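DYNE8 (Micromonospora chersina, PDB 4AMM) probably loads acyl units, as the acyltransferase domain of an iterative polyketide synthase that takes part in building the enediyne dynemicin. Local coordinates at residues L177-A182 with S307-A312; V99-P104 with L183-A188. All blocks are in the same frame, centred on the assembly; numbering follows the deposited sequence.

Interaction 1. Residues L177-A182 with S307-A312; sequences LGELAA and STVTGA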
loop_
_atom_site.group_PDB
_atom_site.type_symbol
_atom_site.label_atom_id
_atom_site.label_comp_id
_atom_site.label_asym_id
_atom_site.label_seq_id
_atom_site.Cartn_x
_atom_site.Cartn_y
_atom_site.Cartn_z
ATOM N N LEU A 177 3.847 -10.508 4.005
ATOM C CA LEU A 177 3.772 -10.076 5.378
ATOM C C LEU A 177 2.515 -9.252 5.679
ATOM O O LEU A 177 1.931 -9.342 6.780
ATOM C CB LEU A 177 5.034 -9.237 5.727
ATOM C CG LEU A 177 5.056 -8.575 7.096
ATOM C CD1 LEU A 177 5.043 -9.629 8.241
ATOM C CD2 LEU A 177 6.256 -7.670 7.161
ATOM N N GLY A 178 2.175 -8.356 4.747
ATOM C CA GLY A 178 1.001 -7.479 5.003
ATOM C C GLY A 178 -0.294 -8.236 5.204
ATOM O O GLY A 178 -1.212 -7.606 5.774
ATOM N N GLU A 179 -0.414 -9.469 4.768
ATOM C CA GLU A 179 -1.677 -10.199 5.037
ATOM C C GLU A 179 -1.865 -10.288 6.539
ATOM O O GLU A 179 -3.007 -10.345 6.989
ATOM C CB GLU A 179 -1.607 -11.555 4.400
ATOM C CG GLU A 179 -3.011 -12.271 4.409
ATOM C CD GLU A 179 -3.342 -12.912 3.092
ATOM O OE1 GLU A 179 -3.000 -12.389 2.011
ATOM O OE2 GLU A 179 -4.063 -13.968 3.073
ATOM N N LEU A 180 -0.842 -10.378 7.344
ATOM C CA LEU A 180 -0.973 -10.356 8.832
ATOM C C LEU A 180 -1.642 -9.085 9.327
ATOM O O LEU A 180 -2.586 -9.158 10.162
ATOM C CB LEU A 180 0.350 -10.507 9.591
ATOM C CG LEU A 180 0.895 -11.920 9.639
ATOM C CD1 LEU A 180 1.270 -12.484 8.241
ATOM C CD2 LEU A 180 2.133 -11.884 10.547
ATOM N N ALA A 181 -1.281 -7.939 8.784
ATOM C CA ALA A 181 -1.867 -6.666 9.200
ATOM C C ALA A 181 -3.285 -6.620 8.643
ATOM O O ALA A 181 -4.195 -6.086 9.379
ATOM C CB ALA A 181 -1.047 -5.515 8.663
ATOM N N ALA A 182 -3.563 -7.085 7.430
ATOM C CA ALA A 182 -4.917 -7.083 6.892
ATOM C C ALA A 182 -5.825 -7.920 7.807
ATOM O O ALA A 182 -6.992 -7.486 8.068
ATOM C CB ALA A 182 -4.959 -7.564 5.439
ATOM N N SER A 307 -7.218 -12.318 -0.264
ATOM C CA SER A 307 -5.962 -12.984 0.117
ATOM C C SER A 307 -5.018 -13.010 -1.087
ATOM O O SER A 307 -5.333 -13.409 -2.181
ATOM C CB SER A 307 -6.293 -14.390 0.500
ATOM O OG SER A 307 -5.063 -15.114 0.834
ATOM N N THR A 308 -3.769 -12.661 -0.765
ATOM C CA THR A 308 -2.651 -12.877 -1.707
ATOM C C THR A 308 -2.023 -14.253 -1.532
ATOM O O THR A 308 -1.027 -14.576 -2.203
ATOM C CB THR A 308 -1.555 -11.803 -1.611
ATOM O OG1 THR A 308 -0.871 -11.840 -0.365
ATOM C CG2 THR A 308 -2.156 -10.426 -1.901
ATOM N N VAL A 309 -2.638 -15.112 -0.726
ATOM C CA VAL A 309 -2.226 -16.543 -0.689
ATOM C C VAL A 309 -3.113 -17.348 -1.626
ATOM O O VAL A 309 -2.693 -18.109 -2.445
ATOM C CB VAL A 309 -2.321 -17.127 0.735
ATOM C CG1 VAL A 309 -1.766 -18.555 0.753
ATOM C CG2 VAL A 309 -1.548 -16.280 1.708
ATOM N N THR A 310 -4.435 -17.120 -1.495
ATOM C CA THR A 310 -5.439 -17.872 -2.295
ATOM C C THR A 310 -5.884 -17.151 -3.511
ATOM O O THR A 310 -6.372 -17.790 -4.468
ATOM C CB THR A 310 -6.672 -18.183 -1.486
ATOM O OG1 THR A 310 -7.292 -16.973 -1.133
ATOM C CG2 THR A 310 -6.307 -18.941 -0.190
ATOM N N GLY A 311 -5.631 -15.849 -3.608
ATOM C CA GLY A 311 -6.159 -15.062 -4.707
ATOM C C GLY A 311 -7.692 -15.012 -4.738
ATOM O O GLY A 311 -8.294 -14.831 -5.834
ATOM N N ALA A 312 -8.270 -15.182 -3.570
ATOM C CA ALA A 312 -9.748 -15.215 -3.388
ATOM C C ALA A 312 -10.045 -14.528 -2.135
ATOM O O ALA A 312 -9.244 -14.213 -1.267
ATOM C CB ALA A 312 -10.240 -16.682 -3.317
#
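Glu179 reaches from the first turn of helix 178-185, just behind a GxSxG sequence consistent with the nucleophile elbow of the acyltransferase fold, to the loop that follows strand 305-306. Its carboxylate makes two hydrogen bonds there, one through each oxygen and both on syn lone pairs. The backbone N of Thr308 gives its hydrogen to OE1 of Glu179 at 2.9 Å and 151°, while OG of Ser307 donates to Glu179 OE2 at 2.7 Å. With CG anti to the backbone N (chi1 -169°) and a bend at chi2, the Glu179 chain runs outward from the helix and presents both oxygens to the loop. Replacing Glu179 by alanine would probably leave the Thr308 N-H and the Ser307 hydroxyl without their shared acceptor group and weaken the tie between helix and loop.

Beside these bonds the CG2 methyl of Val309 rests 3.7 Å from Glu179 OE2, and Gln326 of helix 319-328 touches both residues. OG1 of Thr308 is hydrogen-bonded to the carbonyl O of Gly174, tying the loop to the presumed elbow. Within the loop, Ser307 forms an ST turn and ST motif: its OG accepts from Val309 N at 2.9 Å and from Thr310 N at 3.1 Å.

Interaction 2. Residues V99-P104 with L183-A188; sequences VGLLFP and LSWAGA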
loop_
_atom_site.group_PDB
_atom_site.type_symbol
_atom_site.label_atom_id
_atom_site.label_comp_id
_atom_site.label_asym_id
_atom_site.label_seq_id
_atom_site.Cartn_x
_atom_site.Cartn_y
_atom_site.Cartn_z
ATOM N N VAL A 99 -13.472 2.618 -1.185
ATOM C CA VAL A 99 -12.028 2.712 -0.822
ATOM C C VAL A 99 -11.599 1.409 -0.340
ATOM O O VAL A 99 -12.210 0.796 0.533
ATOM C CB VAL A 99 -11.812 3.805 0.265
ATOM C CG1 VAL A 99 -10.327 3.816 0.663
ATOM C CG2 VAL A 99 -12.168 5.187 -0.296
ATOM N N GLY A 100 -10.414 0.930 -0.850
ATOM C CA GLY A 100 -9.827 -0.327 -0.367
ATOM C C GLY A 100 -8.529 -0.039 0.339
ATOM O O GLY A 100 -7.894 0.958 0.015
ATOM N N LEU A 101 -8.120 -0.898 1.255
ATOM C CA LEU A 101 -6.817 -0.794 1.910
ATOM C C LEU A 101 -5.779 -1.751 1.358
ATOM O O LEU A 101 -6.058 -2.872 1.014
ATOM C CB LEU A 101 -6.921 -1.024 3.418
ATOM C CG LEU A 101 -8.018 -0.218 4.145
ATOM C CD1 LEU A 101 -7.964 -0.584 5.614
ATOM C CD2 LEU A 101 -7.750 1.257 3.968
ATOM N N LEU A 102 -4.562 -1.237 1.319
ATOM C CA LEU A 102 -3.341 -2.073 0.963
ATOM C C LEU A 102 -2.381 -2.132 2.099
ATOM O O LEU A 102 -1.956 -1.082 2.580
ATOM C CB LEU A 102 -2.659 -1.427 -0.240
ATOM C CG LEU A 102 -3.525 -1.147 -1.477
ATOM C CD1 LEU A 102 -2.690 -0.330 -2.541
ATOM C CD2 LEU A 102 -4.030 -2.398 -2.122
ATOM N N PHE A 103 -2.030 -3.360 2.531
ATOM C CA PHE A 103 -1.077 -3.485 3.626
ATOM C C PHE A 103 0.248 -4.058 3.070
ATOM O O PHE A 103 0.259 -5.188 2.540
ATOM C CB PHE A 103 -1.620 -4.449 4.681
ATOM C CG PHE A 103 -2.743 -3.805 5.518
ATOM C CD1 PHE A 103 -2.393 -3.045 6.603
ATOM C CD2 PHE A 103 -4.097 -3.961 5.200
ATOM C CE1 PHE A 103 -3.384 -2.401 7.399
ATOM C CE2 PHE A 103 -5.101 -3.284 6.007
ATOM C CZ PHE A 103 -4.743 -2.540 7.092
ATOM N N PRO A 104 1.332 -3.259 3.159
ATOM C CA PRO A 104 2.578 -3.676 2.496
ATOM C C PRO A 104 3.287 -4.776 3.213
ATOM O O PRO A 104 3.147 -5.055 4.435
ATOM C CB PRO A 104 3.406 -2.397 2.558
ATOM C CG PRO A 104 2.979 -1.760 3.853
ATOM C CD PRO A 104 1.431 -1.991 3.879
ATOM N N LEU A 183 -5.372 -9.086 8.226
ATOM C CA LEU A 183 -6.196 -9.935 9.119
ATOM C C LEU A 183 -6.401 -9.224 10.419
ATOM O O LEU A 183 -7.507 -9.345 10.994
ATOM C CB LEU A 183 -5.434 -11.254 9.335
ATOM C CG LEU A 183 -5.539 -12.166 8.123
ATOM C CD1 LEU A 183 -4.619 -13.363 8.210
ATOM C CD2 LEU A 183 -6.987 -12.737 7.885
ATOM N N SER A 184 -5.442 -8.486 10.959
ATOM C CA SER A 184 -5.605 -7.768 12.235
ATOM C C SER A 184 -6.658 -6.681 12.042
ATOM O O SER A 184 -7.610 -6.532 12.845
ATOM C CB SER A 184 -4.293 -7.193 12.773
ATOM O OG SER A 184 -4.501 -6.708 14.100
ATOM N N TRP A 185 -6.555 -5.934 10.955
ATOM C CA TRP A 185 -7.578 -4.925 10.649
ATOM C C TRP A 185 -8.961 -5.529 10.564
ATOM O O TRP A 185 -9.959 -4.880 11.024
ATOM C CB TRP A 185 -7.205 -4.233 9.291
ATOM C CG TRP A 185 -8.335 -3.353 8.697
ATOM C CD1 TRP A 185 -8.636 -2.059 9.048
ATOM C CD2 TRP A 185 -9.304 -3.790 7.741
ATOM N NE1 TRP A 185 -9.810 -1.673 8.389
ATOM C CE2 TRP A 185 -10.176 -2.667 7.531
ATOM C CE3 TRP A 185 -9.480 -4.959 6.974
ATOM C CZ2 TRP A 185 -11.236 -2.716 6.664
ATOM C CZ3 TRP A 185 -10.536 -4.967 6.043
ATOM C CH2 TRP A 185 -11.389 -3.846 5.913
ATOM N N ALA A 186 -9.070 -6.735 10.018
ATOM C CA ALA A 186 -10.338 -7.449 9.801
ATOM C C ALA A 186 -10.804 -8.094 11.125
ATOM O O ALA A 186 -11.905 -8.717 11.116
ATOM C CB ALA A 186 -10.240 -8.466 8.661
ATOM N N GLY A 187 -10.072 -7.939 12.201
ATOM C CA GLY A 187 -10.523 -8.533 13.522
ATOM C C GLY A 187 -10.168 -9.978 13.744
ATOM O O GLY A 187 -10.631 -10.577 14.747
ATOM N N ALA A 188 -9.309 -10.610 12.921
ATOM C CA ALA A 188 -8.965 -12.021 13.136
ATOM C C ALA A 188 -7.969 -12.254 14.297
ATOM O O ALA A 188 -7.886 -13.359 14.888
ATOM C CB ALA A 188 -8.446 -12.616 11.816
#
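Leu101 sets its CD1 methyl over one face of the Trp185 indole, a CH-pi contact in which the carbon lies 3.6 Å from the centroid of the five-membered ring and 18° off its normal. The nearest ring atom to that methyl is NE1 of Trp185, 3.5 Å from Leu101 CD1. Phe103, two residues further along strand 99-103, meets the base of the same side chain: its CZ touches CB of Trp185 at 3.7 Å. The Phe103 ring and the indole five-membered ring stand obliquely, their planes at 42° and their centroids 5.9 Å apart.

CB of Trp185 already points toward the strand, and CG anti to the backbone N (chi1 168°) lays the indole across Leu101. In this way the helix following the presumed nucleophile elbow packs its last turn on the middle strand of the parallel sheet of the acyltransferase domain. Beyond Trp185, the end of helix 178-185 is closed by a Schellman motif, with Gly187 N bonded to Ser184 O and Ala188 N to Leu183 O. On the other side, Leu101 is bonded through its backbone to Gly171 and Leu173 of the adjacent parallel strand 171-174. Ala172 of that strand and Ile159 of helix 144-165 each touch both aromatic residues. No hydrogen bond crosses between the two segments, so helix end and sheet are held here by dispersion and the fit of buried apolar surfaces.

In the fold
Interactions 1 and 2 share helix 178-185 and lie about 9 Å apart, centre to centre. Both are buried, but their chemistry differs with their place along the helix. At its start, beside the presumed elbow, interaction 1 is polar and joins the helix to a loop whose far end is partly exposed. Towards its end, interaction 2 is apolar and seats the helix on the central strand of the parallel sheet. Phe103 links them: besides serving interaction 2, it packs against the helix residues of 177-182, with its CD1 3.5 Å from Ala181 CB. The helix is thus tied to the region beyond edge strand 305-306 and to the middle of the sheet.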